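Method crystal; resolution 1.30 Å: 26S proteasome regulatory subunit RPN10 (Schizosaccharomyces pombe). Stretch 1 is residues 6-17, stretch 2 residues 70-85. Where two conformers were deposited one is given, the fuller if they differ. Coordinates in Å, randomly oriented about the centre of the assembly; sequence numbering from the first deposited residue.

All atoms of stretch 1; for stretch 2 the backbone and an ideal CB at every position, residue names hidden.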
ATOM      1  N   MET A   6       3.383   1.810  -6.400  1.00  3.26           N
ATOM      2  CA  MET A   6       2.746   2.896  -5.671  1.00  3.42           C
ATOM      3  C   MET A   6       2.367   2.387  -4.292  1.00  3.30           C
ATOM      4  O   MET A   6       1.625   1.405  -4.179  1.00  4.00           O
ATOM      5  CB  MET A   6       1.499   3.416  -6.384  1.00  5.46           C
ATOM      6  CG  MET A   6       1.769   4.151  -7.698  1.00  8.58           C
ATOM      7  SD  MET A   6       2.801   5.607  -7.540  1.00 10.68           S
ATOM      8  CE  MET A   6       1.895   6.601  -6.471  1.00 12.38           C
ATOM      9  N   ILE A   7       2.895   3.050  -3.267  1.00  3.23           N
ATOM     10  CA  ILE A   7       2.613   2.734  -1.877  1.00  3.44           C
ATOM     11  C   ILE A   7       1.552   3.714  -1.371  1.00  3.33           C
ATOM     12  O   ILE A   7       1.735   4.912  -1.436  1.00  4.25           O
ATOM     13  CB  ILE A   7       3.896   2.768  -0.995  1.00  4.11           C
ATOM     14  CG1 ILE A   7       4.944   1.778  -1.546  1.00  4.24           C
ATOM     15  CG2 ILE A   7       3.510   2.426   0.412  1.00  5.35           C
ATOM     16  CD1 ILE A   7       6.316   1.872  -0.945  1.00  5.75           C
ATOM     17  N   LEU A   8       0.433   3.162  -0.913  1.00  3.54           N
ATOM     18  CA  LEU A   8      -0.731   3.921  -0.508  1.00  4.09           C
ATOM     19  C   LEU A   8      -0.891   3.816   0.998  1.00  4.78           C
ATOM     20  O   LEU A   8      -1.119   2.718   1.536  1.00  5.81           O
ATOM     21  CB  LEU A   8      -1.994   3.359  -1.170  1.00  4.05           C
ATOM     22  CG  LEU A   8      -2.308   3.871  -2.583  1.00  4.20           C
ATOM     23  CD1 LEU A   8      -1.105   3.744  -3.534  1.00  5.47           C
ATOM     24  CD2 LEU A   8      -3.501   3.127  -3.168  1.00  6.23           C
ATOM     25  N   ILE A   9      -0.774   4.952   1.671  1.00  3.87           N
ATOM     26  CA  ILE A   9      -0.909   5.003   3.127  1.00  4.80           C
ATOM     27  C   ILE A   9      -2.294   5.492   3.507  1.00  3.82           C
ATOM     28  O   ILE A   9      -2.886   6.345   2.842  1.00  4.79           O
ATOM     29  CB  ILE A   9       0.187   5.862   3.812  1.00  4.89           C
ATOM     30  CG1 ILE A   9       0.210   7.329   3.343  1.00  6.10           C
ATOM     31  CG2 ILE A   9       1.542   5.181   3.612  1.00  6.77           C
ATOM     32  CD1 ILE A   9       1.104   8.159   4.179  1.00  7.61           C
ATOM     33  N   ASP A  10      -2.810   4.905   4.574  1.00  3.67           N
ATOM     34  CA  ASP A  10      -4.066   5.320   5.162  1.00  3.93           C
ATOM     35  C   ASP A  10      -3.760   6.423   6.181  1.00  3.12           C
ATOM     36  O   ASP A  10      -3.108   6.180   7.204  1.00  3.75           O
ATOM     37  CB  ASP A  10      -4.753   4.096   5.786  1.00  3.89           C
ATOM     38  CG  ASP A  10      -6.169   4.363   6.273  1.00  4.85           C
ATOM     39  OD1 ASP A  10      -6.528   5.530   6.537  1.00  4.93           O
ATOM     40  OD2 ASP A  10      -6.919   3.368   6.403  1.00  4.59           O
ATOM     41  N   ASN A  11      -4.189   7.641   5.865  1.00  4.02           N
ATOM     42  CA  ASN A  11      -4.096   8.771   6.806  1.00  4.95           C
ATOM     43  C   ASN A  11      -5.482   9.243   7.229  1.00  4.68           C
ATOM     44  O   ASN A  11      -5.688  10.442   7.446  1.00  5.98           O
ATOM     45  CB  ASN A  11      -3.288   9.929   6.223  1.00  4.51           C
ATOM     46  CG  ASN A  11      -3.937  10.536   5.010  1.00  4.24           C
ATOM     47  OD1 ASN A  11      -4.549   9.833   4.215  1.00  5.76           O
ATOM     48  ND2 ASN A  11      -3.772  11.851   4.833  1.00  5.21           N
ATOM     49  N   SER A  12      -6.424   8.298   7.371  1.00  4.01           N
ATOM     50  CA  SER A  12      -7.750   8.613   7.900  1.00  4.85           C
ATOM     51  C   SER A  12      -7.739   8.740   9.419  1.00  4.96           C
ATOM     52  O   SER A  12      -6.771   8.369  10.091  1.00  5.89           O
ATOM     53  CB  SER A  12      -8.776   7.551   7.495  1.00  5.33           C
ATOM     54  OG  SER A  12      -8.644   6.381   8.272  1.00  8.23           O
ATOM     55  N   GLU A  13      -8.848   9.242   9.967  1.00  5.88           N
ATOM     56  CA  GLU A  13      -8.995   9.396  11.406  1.00  6.09           C
ATOM     57  C   GLU A  13      -8.901   8.046  12.145  1.00  6.04           C
ATOM     58  O   GLU A  13      -8.563   8.021  13.317  1.00  6.61           O
ATOM     59  CB  GLU A  13     -10.302  10.107  11.755  1.00  7.27           C
ATOM     60  CG  GLU A  13     -11.552   9.345  11.351  1.00  7.57           C
ATOM     61  CD  GLU A  13     -12.811  10.163  11.427  0.88  9.61           C
ATOM     62  OE1 GLU A  13     -12.887  11.101  12.245  0.71 10.22           O
ATOM     63  OE2 GLU A  13     -13.744   9.853  10.664  0.61  9.18           O
ATOM     64  N   TRP A  14      -9.156   6.944  11.442  1.00  5.75           N
ATOM     65  CA  TRP A  14      -9.079   5.614  12.056  1.00  5.28           C
ATOM     66  C   TRP A  14      -7.644   5.266  12.461  1.00  5.51           C
ATOM     67  O   TRP A  14      -7.416   4.388  13.280  1.00  7.21           O
ATOM     68  CB  TRP A  14      -9.622   4.564  11.083  1.00  6.31           C
ATOM     69  CG  TRP A  14     -11.093   4.684  10.901  1.00  7.58           C
ATOM     70  CD1 TRP A  14     -11.758   5.628  10.173  1.00  9.80           C
ATOM     71  CD2 TRP A  14     -12.078   3.858  11.492  1.00  8.98           C
ATOM     72  NE1 TRP A  14     -13.101   5.433  10.282  1.00 11.30           N
ATOM     73  CE2 TRP A  14     -13.329   4.352  11.089  1.00 11.31           C
ATOM     74  CE3 TRP A  14     -12.027   2.737  12.316  1.00 10.51           C
ATOM     75  CZ2 TRP A  14     -14.529   3.755  11.478  1.00 16.20           C
ATOM     76  CZ3 TRP A  14     -13.223   2.148  12.709  1.00 14.52           C
ATOM     77  CH2 TRP A  14     -14.445   2.661  12.288  1.00 15.14           C
ATOM     78  N   MET A  15      -6.676   5.954  11.877  1.00  4.93           N
ATOM     79  CA  MET A  15      -5.280   5.633  12.076  1.00  4.53           C
ATOM     80  C   MET A  15      -4.694   6.318  13.327  1.00  6.94           C
ATOM     81  O   MET A  15      -3.553   6.090  13.653  1.00  7.21           O
ATOM     82  CB  MET A  15      -4.495   5.981  10.797  1.00  5.94           C
ATOM     83  CG  MET A  15      -4.997   5.207   9.581  1.00  6.21           C
ATOM     84  SD  MET A  15      -4.707   3.415   9.697  1.00  6.34           S
ATOM     85  CE  MET A  15      -2.957   3.318   9.342  1.00  8.10           C
ATOM     86  N   ILE A  16      -5.508   7.179  13.942  0.69  6.25           N
ATOM     87  CA  ILE A  16      -5.200   7.785  15.226  0.69  7.85           C
ATOM     88  C   ILE A  16      -5.750   6.834  16.279  0.69  9.63           C
ATOM     89  O   ILE A  16      -6.728   7.088  16.967  0.69 12.12           O
ATOM     90  CB  ILE A  16      -5.861   9.153  15.387  0.69  9.01           C
ATOM     91  CG1 ILE A  16      -5.600  10.036  14.159  0.69  8.96           C
ATOM     92  CG2 ILE A  16      -5.343   9.842  16.647  0.69 14.42           C
ATOM     93  CD1 ILE A  16      -6.504  11.276  14.074  0.69 13.73           C
ATOM     94  N   ASN A  17      -5.136   5.687  16.352  1.00 10.40           N
ATOM     95  CA  ASN A  17      -5.438   4.746  17.392  1.00  8.83           C
ATOM     96  C   ASN A  17      -4.151   4.132  17.903  1.00  6.74           C
ATOM     97  O   ASN A  17      -3.291   3.794  17.106  1.00  6.93           O
ATOM     98  CB  ASN A  17      -6.305   3.713  16.698  1.00  7.37           C
ATOM     99  CG  ASN A  17      -6.985   2.770  17.643  1.00  7.17           C
ATOM    100  OD1 ASN A  17      -6.446   2.411  18.686  1.00  8.52           O
ATOM    101  ND2 ASN A  17      -8.203   2.388  17.302  1.00  7.86           N
ATOM    102  N   UNK A  70      12.385  11.820  -0.311  1.00  7.55           N
ATOM    103  CA  UNK A  70      11.218  12.463  -0.885  1.00 10.27           C
ATOM    104  C   UNK A  70       9.937  11.995  -0.192  1.00  7.69           C
ATOM    105  O   UNK A  70       9.012  12.777  -0.011  1.00  9.04           O
ATOM    106  CB  UNK A  70      11.144  12.181  -2.387  1.00 10.27           C
ATOM    107  N   UNK A  71       9.874  10.720   0.190  1.00  6.81           N
ATOM    108  CA  UNK A  71       8.713  10.237   0.929  1.00  6.42           C
ATOM    109  C   UNK A  71       8.635  10.934   2.276  1.00  6.63           C
ATOM    110  O   UNK A  71       7.569  11.387   2.700  1.00  9.18           O
ATOM    111  CB  UNK A  71       8.775   8.719   1.113  1.00  6.42           C
ATOM    112  N   UNK A  72       9.756  10.988   2.998  1.00  7.05           N
ATOM    113  CA  UNK A  72       9.760  11.569   4.338  1.00  7.61           C
ATOM    114  C   UNK A  72       9.412  13.052   4.283  1.00  6.92           C
ATOM    115  O   UNK A  72       8.646  13.540   5.099  1.00  8.58           O
ATOM    116  CB  UNK A  72      11.122  11.370   5.005  1.00  7.61           C
ATOM    117  N   UNK A  73       9.974  13.787   3.337  1.00  7.69           N
ATOM    118  CA  UNK A  73       9.643  15.204   3.228  1.00  8.83           C
ATOM    119  C   UNK A  73       8.164  15.410   2.906  1.00  9.99           C
ATOM    120  O   UNK A  73       7.556  16.333   3.432  1.00 11.90           O
ATOM    121  CB  UNK A  73      10.510  15.867   2.156  1.00  8.83           C
ATOM    122  N   UNK A  74       7.588  14.548   2.053  1.00 10.52           N
ATOM    123  CA  UNK A  74       6.194  14.722   1.652  1.00 12.15           C
ATOM    124  C   UNK A  74       5.232  14.362   2.781  1.00 12.46           C
ATOM    125  O   UNK A  74       4.119  14.890   2.844  1.00 16.09           O
ATOM    126  CB  UNK A  74       5.891  13.870   0.418  1.00 12.15           C
ATOM    127  N   UNK A  75       5.636  13.449   3.658  1.00 10.91           N
ATOM    128  CA  UNK A  75       4.784  13.071   4.784  1.00 13.34           C
ATOM    129  C   UNK A  75       4.878  14.059   5.945  1.00 12.49           C
ATOM    130  O   UNK A  75       4.037  14.049   6.836  1.00 13.64           O
ATOM    131  CB  UNK A  75       5.157  11.669   5.271  1.00 13.34           C
ATOM    132  N   UNK A  76       5.901  14.906   5.959  1.00 12.30           N
ATOM    133  CA  UNK A  76       6.041  15.848   7.046  1.00 14.20           C
ATOM    134  C   UNK A  76       4.866  16.793   7.031  1.00 13.27           C
ATOM    135  O   UNK A  76       4.537  17.357   5.978  1.00 15.06           O
ATOM    136  CB  UNK A  76       7.362  16.615   6.950  1.00 14.20           C
ATOM    137  N   UNK A  77       4.258  17.002   8.195  1.00 13.77           N
ATOM    138  CA  UNK A  77       3.080  17.856   8.243  1.00 16.71           C
ATOM    139  C   UNK A  77       1.759  17.328   7.694  1.00 13.35           C
ATOM    140  O   UNK A  77       0.815  18.074   7.533  1.00 14.87           O
ATOM    141  CB  UNK A  77       3.410  19.144   7.486  1.00 16.71           C
ATOM    142  N   UNK A  78       1.751  16.047   7.306  1.00 13.93           N
ATOM    143  CA  UNK A  78       0.599  15.469   6.627  1.00 11.82           C
ATOM    144  C   UNK A  78      -0.552  15.357   7.607  1.00  9.51           C
ATOM    145  O   UNK A  78      -0.396  14.788   8.670  1.00  9.48           O
ATOM    146  CB  UNK A  78       0.938  14.102   6.030  1.00 11.82           C
ATOM    147  N   UNK A  79      -1.727  15.887   7.245  1.00  7.99           N
ATOM    148  CA  UNK A  79      -2.891  15.561   8.058  1.00  9.12           C
ATOM    149  C   UNK A  79      -3.258  14.112   8.232  1.00  6.40           C
ATOM    150  O   UNK A  79      -3.220  13.422   7.208  1.00  7.66           O
ATOM    151  CB  UNK A  79      -4.107  16.274   7.464  1.00  9.12           C
ATOM    152  N   UNK A  80      -3.672  13.685   9.416  1.00  6.68           N
ATOM    153  CA  UNK A  80      -4.164  12.341   9.651  1.00  6.63           C
ATOM    154  C   UNK A  80      -5.539  12.545  10.284  1.00  6.28           C
ATOM    155  O   UNK A  80      -5.646  12.958  11.440  1.00  8.29           O
ATOM    156  CB  UNK A  80      -3.224  11.516  10.533  1.00  6.63           C
ATOM    157  N   UNK A  81      -6.585  12.338   9.487  1.00  6.28           N
ATOM    158  CA  UNK A  81      -7.945  12.744   9.831  1.00  6.61           C
ATOM    159  C   UNK A  81      -8.882  12.356   8.694  1.00  5.40           C
ATOM    160  O   UNK A  81      -8.437  11.912   7.641  1.00  5.86           O
ATOM    161  CB  UNK A  81      -8.018  14.247  10.107  1.00  6.61           C
ATOM    162  N   UNK A  82     -10.179  12.542   8.898  1.00  5.38           N
ATOM    163  CA  UNK A  82     -11.117  12.335   7.807  1.00  6.49           C
ATOM    164  C   UNK A  82     -11.309  10.898   7.353  1.00  5.60           C
ATOM    165  O   UNK A  82     -10.910   9.955   8.033  1.00  6.32           O
ATOM    166  CB  UNK A  82     -10.662  13.166   6.605  1.00  6.49           C
ATOM    167  N   UNK A  83     -11.987  10.749   6.221  1.00  6.60           N
ATOM    168  CA  UNK A  83     -12.377   9.447   5.694  1.00  7.10           C
ATOM    169  C   UNK A  83     -11.360   8.862   4.741  1.00  5.15           C
ATOM    170  O   UNK A  83     -10.647   9.591   4.043  1.00  7.22           O
ATOM    171  CB  UNK A  83     -13.729   9.556   4.986  1.00  7.10           C
ATOM    172  N   UNK A  84     -11.324   7.533   4.691  1.00  5.59           N
ATOM    173  CA  UNK A  84     -10.519   6.820   3.714  1.00  5.48           C
ATOM    174  C   UNK A  84     -11.352   6.534   2.478  1.00  5.03           C
ATOM    175  O   UNK A  84     -12.532   6.181   2.580  1.00  6.29           O
ATOM    176  CB  UNK A  84      -9.965   5.522   4.305  1.00  5.48           C
ATOM    177  N   UNK A  85     -10.699   6.621   1.325  1.00  4.85           N
ATOM    178  CA  UNK A  85     -11.332   6.389   0.036  1.00  5.28           C
ATOM    179  C   UNK A  85     -10.529   5.346  -0.715  1.00  4.33           C
ATOM    180  O   UNK A  85      -9.775   5.664  -1.628  1.00  4.48           O
ATOM    181  CB  UNK A  85     -11.442   7.683  -0.772  1.00  5.28           C
TER

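Position 70 lies in a helix, its CB far from stretch 1, so almost any helix-tolerant residue would serve; it is Lys70. Position 71 points toward the strand, but its ideal CB has nothing of stretch 1 within 5.5 Å. A large apolar or aromatic side chain is best placed to reach the apolar Ile7, and Phe71 does: its CE2 lies 4.1 Å from Ile7 CD1, which meets the ring at its edge. Positions 72, 73 and 74 are out of reach and leave the choice open; they are Leu72, Ser73 and Ala74.

At position 75 the CB points sideways, 5.5 Å from Ile9 CD1. Leucine, isoleucine or methionine could cover that methyl, and Met75 places its SD 3.9 Å from Ile9 CD1. Position 76 leaves the helix, and stretch 1 leaves its choice open; it is His76. Position 77 has a positive phi in a type II turn, which favours glycine, asparagine or aspartate; it is Asp77. Both are out of reach of stretch 1.

Position 78 points toward Ile9 CD1, with Asn11 ND2 to one side, so a branched apolar residue fits. Leu78 puts CD2 4.0 Å from Ile9 CD1. Position 79, at phi -58°, would accept proline among others, as no bond to stretch 1 needs its N-H; whatever the residue, its carbonyl can accept from Asn11 ND2, as Pro79 O does at 2.9 Å.

At position 80 CA-to-CB points sideways, beside the apolar Ile16 and Met15, so a beta-branched residue such as valine or isoleucine, at ease with extended angles, would suit. Val80 packs CG1 3.9 Å from Ile16 CG1 and 4.2 Å from Met15 CB, while its CA makes a CA-H...O contact with Asn11 O at 3.3 Å.

Position 81 points away into space that stretch 1 leaves open, so a long polar chain would suit, among others, while its backbone faces Asn11. Arg81 N donates to Asn11 O at 2.9 Å; its guanidinium finds a partner elsewhere in the structure.

Position 82 has phi 70° and psi -169°, angles that favour glycine. Gly82 O accepts from Glu13 N at 2.9 Å with a nearly straight angle, and a water joins Gly82 N to Glu13 OE1.

Position 83 points away, yet a polar side chain could bend back toward the Glu13 carboxylate. Asn83 does so through water: two waters each donate to both Asn83 OD1 and Glu13 OE2.

Position 84 points toward stretch 1, its CB close to Ser12 CB and Asp10 OD1. A small residue suits such close quarters, and Ala84 fits. Position 85 is out of reach, so stretch 1 leaves its choice open; it is Lys85.

Stretch 2 70-85: KFLSAMHDLPVRGNAK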
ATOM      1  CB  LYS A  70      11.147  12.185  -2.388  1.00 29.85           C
ATOM      2  CG  LYS A  70      12.198  12.934  -3.201  1.00 65.86           C
ATOM      3  CD  LYS A  70      11.996  12.753  -4.694  1.00101.57           C
ATOM      4  CE  LYS A  70      10.565  13.057  -5.097  1.00133.90           C
ATOM      5  NZ  LYS A  70      10.470  13.435  -6.524  1.00162.50           N
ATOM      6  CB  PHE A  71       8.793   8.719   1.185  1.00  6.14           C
ATOM      7  CG  PHE A  71       8.362   7.844   0.018  1.00  5.82           C
ATOM      8  CD1 PHE A  71       8.647   8.167  -1.296  1.00  6.22           C
ATOM      9  CD2 PHE A  71       7.705   6.672   0.278  1.00  6.20           C
ATOM     10  CE1 PHE A  71       8.248   7.336  -2.329  1.00  6.60           C
ATOM     11  CE2 PHE A  71       7.315   5.847  -0.755  1.00  7.37           C
ATOM     12  CZ  PHE A  71       7.595   6.181  -2.062  1.00  7.46           C
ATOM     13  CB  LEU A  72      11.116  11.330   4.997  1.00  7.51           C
ATOM     14  CG  LEU A  72      11.378   9.890   5.429  1.00  8.67           C
ATOM     15  CD1 LEU A  72      12.810   9.722   5.880  1.00 10.60           C
ATOM     16  CD2 LEU A  72      10.423   9.511   6.564  1.00 13.24           C
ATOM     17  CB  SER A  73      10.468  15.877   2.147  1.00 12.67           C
ATOM     18  OG  SER A  73      11.830  15.866   2.501  1.00 14.87           O
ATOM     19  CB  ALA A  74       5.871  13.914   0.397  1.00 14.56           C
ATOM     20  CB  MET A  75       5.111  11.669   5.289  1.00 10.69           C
ATOM     21  CG  MET A  75       4.680  10.576   4.333  1.00 11.12           C
ATOM     22  SD  MET A  75       4.862   8.906   5.001  1.00 12.59           S
ATOM     23  CE  MET A  75       6.615   8.641   4.777  1.00 17.59           C
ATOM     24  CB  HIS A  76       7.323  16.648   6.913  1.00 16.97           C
ATOM     25  CG  HIS A  76       7.595  17.494   8.110  1.00 19.81           C
ATOM     26  ND1 HIS A  76       7.800  16.945   9.353  1.00 18.82           N
ATOM     27  CD2 HIS A  76       7.633  18.836   8.275  1.00 24.11           C
ATOM     28  CE1 HIS A  76       7.982  17.914  10.237  1.00 20.57           C
ATOM     29  NE2 HIS A  76       7.890  19.072   9.606  1.00 21.24           N
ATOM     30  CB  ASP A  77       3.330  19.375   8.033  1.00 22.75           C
ATOM     31  CG  ASP A  77       4.193  20.014   9.113  1.00 27.26           C
ATOM     32  OD1 ASP A  77       4.305  19.472  10.232  1.00 25.29           O
ATOM     33  OD2 ASP A  77       4.747  21.099   8.830  1.00 31.52           O
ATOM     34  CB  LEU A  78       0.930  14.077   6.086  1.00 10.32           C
ATOM     35  CG  LEU A  78      -0.170  13.395   5.289  1.00  8.82           C
ATOM     36  CD1 LEU A  78      -0.367  14.045   3.941  1.00 13.25           C
ATOM     37  CD2 LEU A  78       0.157  11.931   5.100  1.00 10.74           C
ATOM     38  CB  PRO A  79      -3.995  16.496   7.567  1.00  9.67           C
ATOM     39  CG  PRO A  79      -3.299  17.467   6.644  1.00 11.03           C
ATOM     40  CD  PRO A  79      -2.087  16.757   6.118  1.00 10.12           C
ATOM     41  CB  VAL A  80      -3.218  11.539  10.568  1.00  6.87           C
ATOM     42  CG1 VAL A  80      -3.754  10.126  10.736  1.00  7.20           C
ATOM     43  CG2 VAL A  80      -1.808  11.483   9.971  1.00  8.92           C
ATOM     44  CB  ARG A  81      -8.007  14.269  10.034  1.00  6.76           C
ATOM     45  CG  ARG A  81      -7.715  15.036   8.744  1.00  6.56           C
ATOM     46  CD  ARG A  81      -7.784  16.545   8.933  1.00  6.89           C
ATOM     47  NE  ARG A  81      -9.058  16.978   9.508  1.00  6.12           N
ATOM     48  CZ  ARG A  81     -10.194  17.089   8.832  1.00  7.53           C
ATOM     49  NH1 ARG A  81     -10.248  16.792   7.539  1.00  8.33           N
ATOM     50  NH2 ARG A  81     -11.288  17.500   9.464  1.00  8.38           N
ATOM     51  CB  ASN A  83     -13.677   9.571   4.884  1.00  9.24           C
ATOM     52  CG  ASN A  83     -14.826  10.080   5.700  1.00 13.07           C
ATOM     53  OD1 ASN A  83     -14.941   9.759   6.862  1.00 16.17           O
ATOM     54  ND2 ASN A  83     -15.676  10.885   5.092  1.00 14.86           N
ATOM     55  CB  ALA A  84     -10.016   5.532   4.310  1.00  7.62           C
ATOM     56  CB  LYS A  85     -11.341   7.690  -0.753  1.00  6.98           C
ATOM     57  CG  LYS A  85     -11.980   8.848  -0.002  1.00  9.40           C
ATOM     58  CD  LYS A  85     -13.455   8.650   0.097  1.00 14.22           C
ATOM     59  CE  LYS A  85     -14.130   9.859   0.720  1.00 22.88           C
ATOM     60  NZ  LYS A  85     -15.610   9.733   0.611  1.00 26.64           N
TER
HETATM   61  O   HOH W   1     -11.426  13.491  11.218  1.00 10.49           O
HETATM   62  O   HOH W   2     -14.006   8.068   8.720  1.00 13.39           O
HETATM   63  O   HOH W   3     -14.460  12.095   8.908  1.00 21.12           O
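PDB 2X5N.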